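Local atomic coordinates of KLLA0B12012p (Kluyveromyces lactis, PDB entry 6Y3P), a protein that is a direct partner of the mRNA decapping enzyme Dcp2 and, through the C-terminal ATP-grasp domain described here, probably binds ATP. Residues L12-P15 against I20-P23; N324-F329 against D368-I373. All coordinates share one frame; numbering follows the deposited sequence.

Contact 1 of 2, residues L12-P15 against I20-P23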
loop_
_atom_site.group_PDB
_atom_site.type_symbol
_atom_site.label_atom_id
_atom_site.label_comp_id
_atom_site.label_asym_id
_atom_site.label_seq_id
_atom_site.Cartn_x
_atom_site.Cartn_y
_atom_site.Cartn_z
ATOM N N LEU A 12 25.016 3.353 1.720
ATOM C CA LEU A 12 23.947 3.101 2.695
ATOM C C LEU A 12 23.921 4.256 3.688
ATOM O O LEU A 12 24.673 4.236 4.651
ATOM C CB LEU A 12 24.208 1.753 3.398
ATOM C CG LEU A 12 23.115 1.155 4.312
ATOM C CD1 LEU A 12 21.771 1.002 3.580
ATOM C CD2 LEU A 12 23.568 -0.203 4.856
ATOM N N THR A 13 23.091 5.277 3.414
ATOM C CA THR A 13 22.972 6.522 4.202
ATOM C C THR A 13 21.922 6.449 5.320
ATOM O O THR A 13 21.696 7.430 6.037
ATOM C CB THR A 13 22.733 7.734 3.286
ATOM O OG1 THR A 13 21.506 7.561 2.578
ATOM C CG2 THR A 13 23.886 7.968 2.325
ATOM N N ILE A 14 21.301 5.290 5.476
ATOM C CA ILE A 14 20.311 5.059 6.501
ATOM C C ILE A 14 20.968 5.025 7.879
ATOM O O ILE A 14 22.029 4.407 8.038
ATOM C CB ILE A 14 19.478 3.809 6.135
ATOM C CG1 ILE A 14 18.156 4.266 5.534
ATOM C CG2 ILE A 14 19.268 2.817 7.294
ATOM C CD1 ILE A 14 17.690 3.462 4.461
ATOM N N PRO A 15 20.379 5.741 8.871
ATOM C CA PRO A 15 20.937 5.711 10.228
ATOM C C PRO A 15 21.071 4.285 10.739
ATOM O O PRO A 15 20.177 3.454 10.535
ATOM C CB PRO A 15 19.907 6.500 11.041
ATOM C CG PRO A 15 19.261 7.397 10.043
ATOM C CD PRO A 15 19.146 6.554 8.827
ATOM N N ILE A 20 16.283 -1.894 9.545
ATOM C CA ILE A 20 16.736 -2.544 8.299
ATOM C C ILE A 20 18.254 -2.444 8.002
ATOM O O ILE A 20 18.701 -3.079 7.041
ATOM C CB ILE A 20 15.889 -2.020 7.107
ATOM C CG1 ILE A 20 16.070 -0.480 6.891
ATOM C CG2 ILE A 20 14.412 -2.377 7.339
ATOM C CD1 ILE A 20 15.551 0.066 5.560
ATOM N N TYR A 21 19.040 -1.680 8.808
ATOM C CA TYR A 21 20.483 -1.477 8.590
ATOM C C TYR A 21 21.304 -2.791 8.628
ATOM O O TYR A 21 21.994 -3.093 7.650
ATOM C CB TYR A 21 21.059 -0.413 9.543
ATOM C CG TYR A 21 22.535 -0.143 9.328
ATOM C CD1 TYR A 21 22.965 0.829 8.427
ATOM C CD2 TYR A 21 23.503 -0.852 10.032
ATOM C CE1 TYR A 21 24.324 1.063 8.212
ATOM C CE2 TYR A 21 24.860 -0.620 9.835
ATOM C CZ TYR A 21 25.268 0.349 8.937
ATOM O OH TYR A 21 26.617 0.568 8.772
ATOM N N GLY A 22 21.236 -3.524 9.747
ATOM C CA GLY A 22 21.894 -4.815 9.932
ATOM C C GLY A 22 21.543 -5.778 8.812
ATOM O O GLY A 22 22.456 -6.226 8.099
ATOM N N PRO A 23 20.212 -6.038 8.575
ATOM C CA PRO A 23 19.802 -6.894 7.441
ATOM C C PRO A 23 20.394 -6.487 6.085
ATOM O O PRO A 23 20.908 -7.361 5.379
ATOM C CB PRO A 23 18.273 -6.756 7.432
ATOM C CG PRO A 23 17.929 -6.452 8.829
ATOM C CD PRO A 23 19.024 -5.578 9.332
#

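Contact 2 of 2, residues N324-F329 against D368-I373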
loop_
_atom_site.group_PDB
_atom_site.type_symbol
_atom_site.label_atom_id
_atom_site.label_comp_id
_atom_site.label_asym_id
_atom_site.label_seq_id
_atom_site.Cartn_x
_atom_site.Cartn_y
_atom_site.Cartn_z
ATOM N N ASN A 324 17.110 2.461 -13.491
ATOM C CA ASN A 324 18.076 2.532 -12.402
ATOM C C ASN A 324 17.423 2.698 -11.015
ATOM O O ASN A 324 18.082 3.047 -10.042
ATOM C CB ASN A 324 19.127 3.640 -12.704
ATOM C CG ASN A 324 18.560 5.002 -13.015
ATOM O OD1 ASN A 324 17.442 5.170 -13.531
ATOM N ND2 ASN A 324 19.345 6.011 -12.740
ATOM N N SER A 325 16.136 2.422 -10.921
ATOM C CA SER A 325 15.426 2.497 -9.648
ATOM C C SER A 325 14.913 1.138 -9.249
ATOM O O SER A 325 14.706 0.283 -10.101
ATOM C CB SER A 325 14.231 3.438 -9.750
ATOM O OG SER A 325 14.626 4.757 -10.056
ATOM N N LEU A 326 14.717 0.957 -7.953
ATOM C CA LEU A 326 13.996 -0.145 -7.336
ATOM C C LEU A 326 13.249 0.467 -6.168
ATOM O O LEU A 326 13.647 1.524 -5.696
ATOM C CB LEU A 326 14.820 -1.400 -6.924
ATOM C CG LEU A 326 15.881 -1.306 -5.815
ATOM C CD1 LEU A 326 15.248 -1.208 -4.410
ATOM C CD2 LEU A 326 16.725 -2.532 -5.850
ATOM N N GLU A 327 12.166 -0.139 -5.735
ATOM C CA GLU A 327 11.446 0.396 -4.595
ATOM C C GLU A 327 10.599 -0.671 -3.959
ATOM O O GLU A 327 9.909 -1.390 -4.670
ATOM C CB GLU A 327 10.592 1.639 -4.954
ATOM C CG GLU A 327 10.091 2.361 -3.707
ATOM C CD GLU A 327 9.467 3.734 -3.852
ATOM O OE1 GLU A 327 9.601 4.334 -4.941
ATOM O OE2 GLU A 327 8.843 4.210 -2.874
ATOM N N THR A 328 10.604 -0.743 -2.616
ATOM C CA THR A 328 9.703 -1.674 -1.965
ATOM C C THR A 328 8.620 -0.830 -1.285
ATOM O O THR A 328 8.902 0.128 -0.563
ATOM C CB THR A 328 10.364 -2.791 -1.145
ATOM O OG1 THR A 328 9.808 -2.860 0.163
ATOM C CG2 THR A 328 11.856 -2.734 -1.120
ATOM N N PHE A 329 7.378 -1.147 -1.616
ATOM C CA PHE A 329 6.205 -0.456 -1.120
ATOM C C PHE A 329 5.464 -1.380 -0.154
ATOM O O PHE A 329 5.571 -2.606 -0.259
ATOM C CB PHE A 329 5.249 -0.126 -2.283
ATOM C CG PHE A 329 5.826 0.673 -3.427
ATOM C CD1 PHE A 329 6.412 0.035 -4.516
ATOM C CD2 PHE A 329 5.706 2.060 -3.457
ATOM C CE1 PHE A 329 6.903 0.776 -5.603
ATOM C CE2 PHE A 329 6.191 2.801 -4.547
ATOM C CZ PHE A 329 6.794 2.153 -5.606
ATOM N N ASP A 368 17.304 -9.954 1.760
ATOM C CA ASP A 368 18.138 -10.946 1.097
ATOM C C ASP A 368 17.694 -11.099 -0.376
ATOM O O ASP A 368 18.526 -11.045 -1.274
ATOM C CB ASP A 368 18.035 -12.290 1.830
ATOM C CG ASP A 368 19.187 -13.197 1.482
ATOM O OD1 ASP A 368 20.320 -12.938 1.978
ATOM O OD2 ASP A 368 18.999 -14.091 0.620
ATOM N N ASP A 369 16.367 -11.212 -0.612
ATOM C CA ASP A 369 15.761 -11.355 -1.930
ATOM C C ASP A 369 15.901 -10.114 -2.767
ATOM O O ASP A 369 16.205 -10.226 -3.954
ATOM C CB ASP A 369 14.289 -11.744 -1.802
ATOM C CG ASP A 369 14.046 -13.112 -1.170
ATOM O OD1 ASP A 369 14.957 -13.974 -1.241
ATOM O OD2 ASP A 369 12.937 -13.324 -0.611
ATOM N N VAL A 370 15.711 -8.925 -2.150
ATOM C CA VAL A 370 15.805 -7.633 -2.826
ATOM C C VAL A 370 17.214 -7.448 -3.369
ATOM O O VAL A 370 17.382 -7.155 -4.548
ATOM C CB VAL A 370 15.351 -6.456 -1.909
ATOM C CG1 VAL A 370 15.740 -5.101 -2.502
ATOM C CG2 VAL A 370 13.846 -6.515 -1.653
ATOM N N VAL A 371 18.218 -7.688 -2.526
ATOM C CA VAL A 371 19.622 -7.567 -2.910
ATOM C C VAL A 371 20.045 -8.653 -3.929
ATOM O O VAL A 371 20.623 -8.305 -4.953
ATOM C CB VAL A 371 20.533 -7.503 -1.659
ATOM C CG1 VAL A 371 22.007 -7.554 -2.031
ATOM C CG2 VAL A 371 20.225 -6.254 -0.825
ATOM N N SER A 372 19.712 -9.933 -3.682
ATOM C CA SER A 372 20.110 -11.036 -4.564
ATOM C C SER A 372 19.410 -11.085 -5.931
ATOM O O SER A 372 19.946 -11.727 -6.849
ATOM C CB SER A 372 19.939 -12.376 -3.854
ATOM O OG SER A 372 18.580 -12.643 -3.538
ATOM N N ILE A 373 18.207 -10.451 -6.064
ATOM C CA ILE A 373 17.405 -10.516 -7.299
ATOM C C ILE A 373 17.323 -9.175 -8.041
ATOM O O ILE A 373 17.370 -9.147 -9.276
ATOM C CB ILE A 373 15.994 -11.122 -6.980
ATOM C CG1 ILE A 373 16.145 -12.590 -6.502
ATOM C CG2 ILE A 373 15.001 -11.008 -8.179
ATOM C CD1 ILE A 373 14.983 -13.164 -5.766
#

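Contact 1 of 2, residues L12-P15 against I20-P23
Leu-12 and Tyr-21 carry the main apolar contact: CD2 of Leu-12 lies 3.7 Å from CE1 of Tyr-21 and 3.8 Å from its CD1, while Leu-12 CG stands 4.1 Å from the same two ring carbons. The leucine branch therefore bears on one side of the phenol, the two side chains meeting at a slant. With CG of Tyr-21 opposite its own backbone N (chi1 -178°), the ring reaches back to the 12-15 backbone. A second apolar pair joins the isoleucines, whose CD1 methyls on Ile-14 and Ile-20 meet at 4.2 Å, the two side chains crossing at about a right angle.

Backbone carbonyls also border the tyrosine: Ile-14 O approaches Tyr-21 CD1 to 3.7 Å, and Pro-15 O comes near Tyr-21 CB, both as van der Waals neighbours. Shortening Leu-12 to an alanine would take away CG and both methyls and is likely to leave the CD1-CE1 part of the tyrosine ring without its apolar neighbour. Thr-13 OG1 turns to His-51 NE2 and Gln-57 OE1. Between the two segments themselves, which flank the loop from strand 8-12 to helix 21-31, the contact rests on van der Waals fit, with 236 Å² of surface buried in total and most of the touching atoms carbon.

Contact 2 of 2, residues N324-F329 against D368-I373
Asp-368 O, in the helical turn that presents Val-370 to Leu-326 and Thr-328, is gripped by two donors of a single residue. Ser-372 N reaches it at 2.9 Å as an ordinary helical bond, and Ser-372 OG donates to it at 2.8 Å. The two come from opposite faces of the carbonyl plane; the hydroxyl bond meets the C=O at 126° and is tilted 31° out of that plane. Chi1 of Ser-372, 64°, puts OG between its own N and carbonyl carbon, which folds OG back along the helix to within bonding distance of the carbonyl one turn earlier.

Across the contact the evidence is purely apolar. Val-370 splits its two methyls between two residues of the strand: CG1 lies 4.3 Å from Leu-326 CD2, and CG2 lies 4.3 Å from Thr-328 CG2. Both strand side chains start out toward the helix, whereas Glu-327 between them starts out away from it. That glutamate lays its CG 3.8 Å above one face of the Phe-329 ring, toward the rim; its OE2 forms a salt bridge with Arg-77 NH2, and its OE1 accepts a hydrogen bond from Tyr-74 N. The buried surface is modest, 104 Å², and the nearest alpha carbons, of Thr-328 and Val-370, are 8.6 Å apart, as suits one valine bridging helix and sheet.

Thr-222 of the neighbouring strand 215-224 touches both Thr-328 and Val-370, while Phe-391 adjoins Val-370 from strand 391-396. The arrangement is that of a helix, 357-375, packed on an antiparallel sheet through strand 326-335, consistent with the alpha+beta architecture of the ATP-grasp fold to which the tubulin-tyrosine ligase family belongs.

Overall arrangement
The two contacts follow one another in sequence, yet their centres are only 14 Å apart and their nearest atoms about 6 Å, without touching. Intermediaries span the interval: Phe-352 touches both Ile-20 of contact 1 and Thr-328 of contact 2, and Val-371 touches Ser-27 and Phe-28 of helix 21-31. The centres of contacts 1 and 2 lie about 22 and 17 Å from the chain centre, on the same side. The short link at 12-23, beside the parallel sheet, is thereby tied to the helix lying on the antiparallel sheet. Helix 357-375 is the shared element: it supplies Val-370 to contact 2 and, through Phe-367 and Asp-364, meets Ile-20 and Pro-23 of the 20-23 segment.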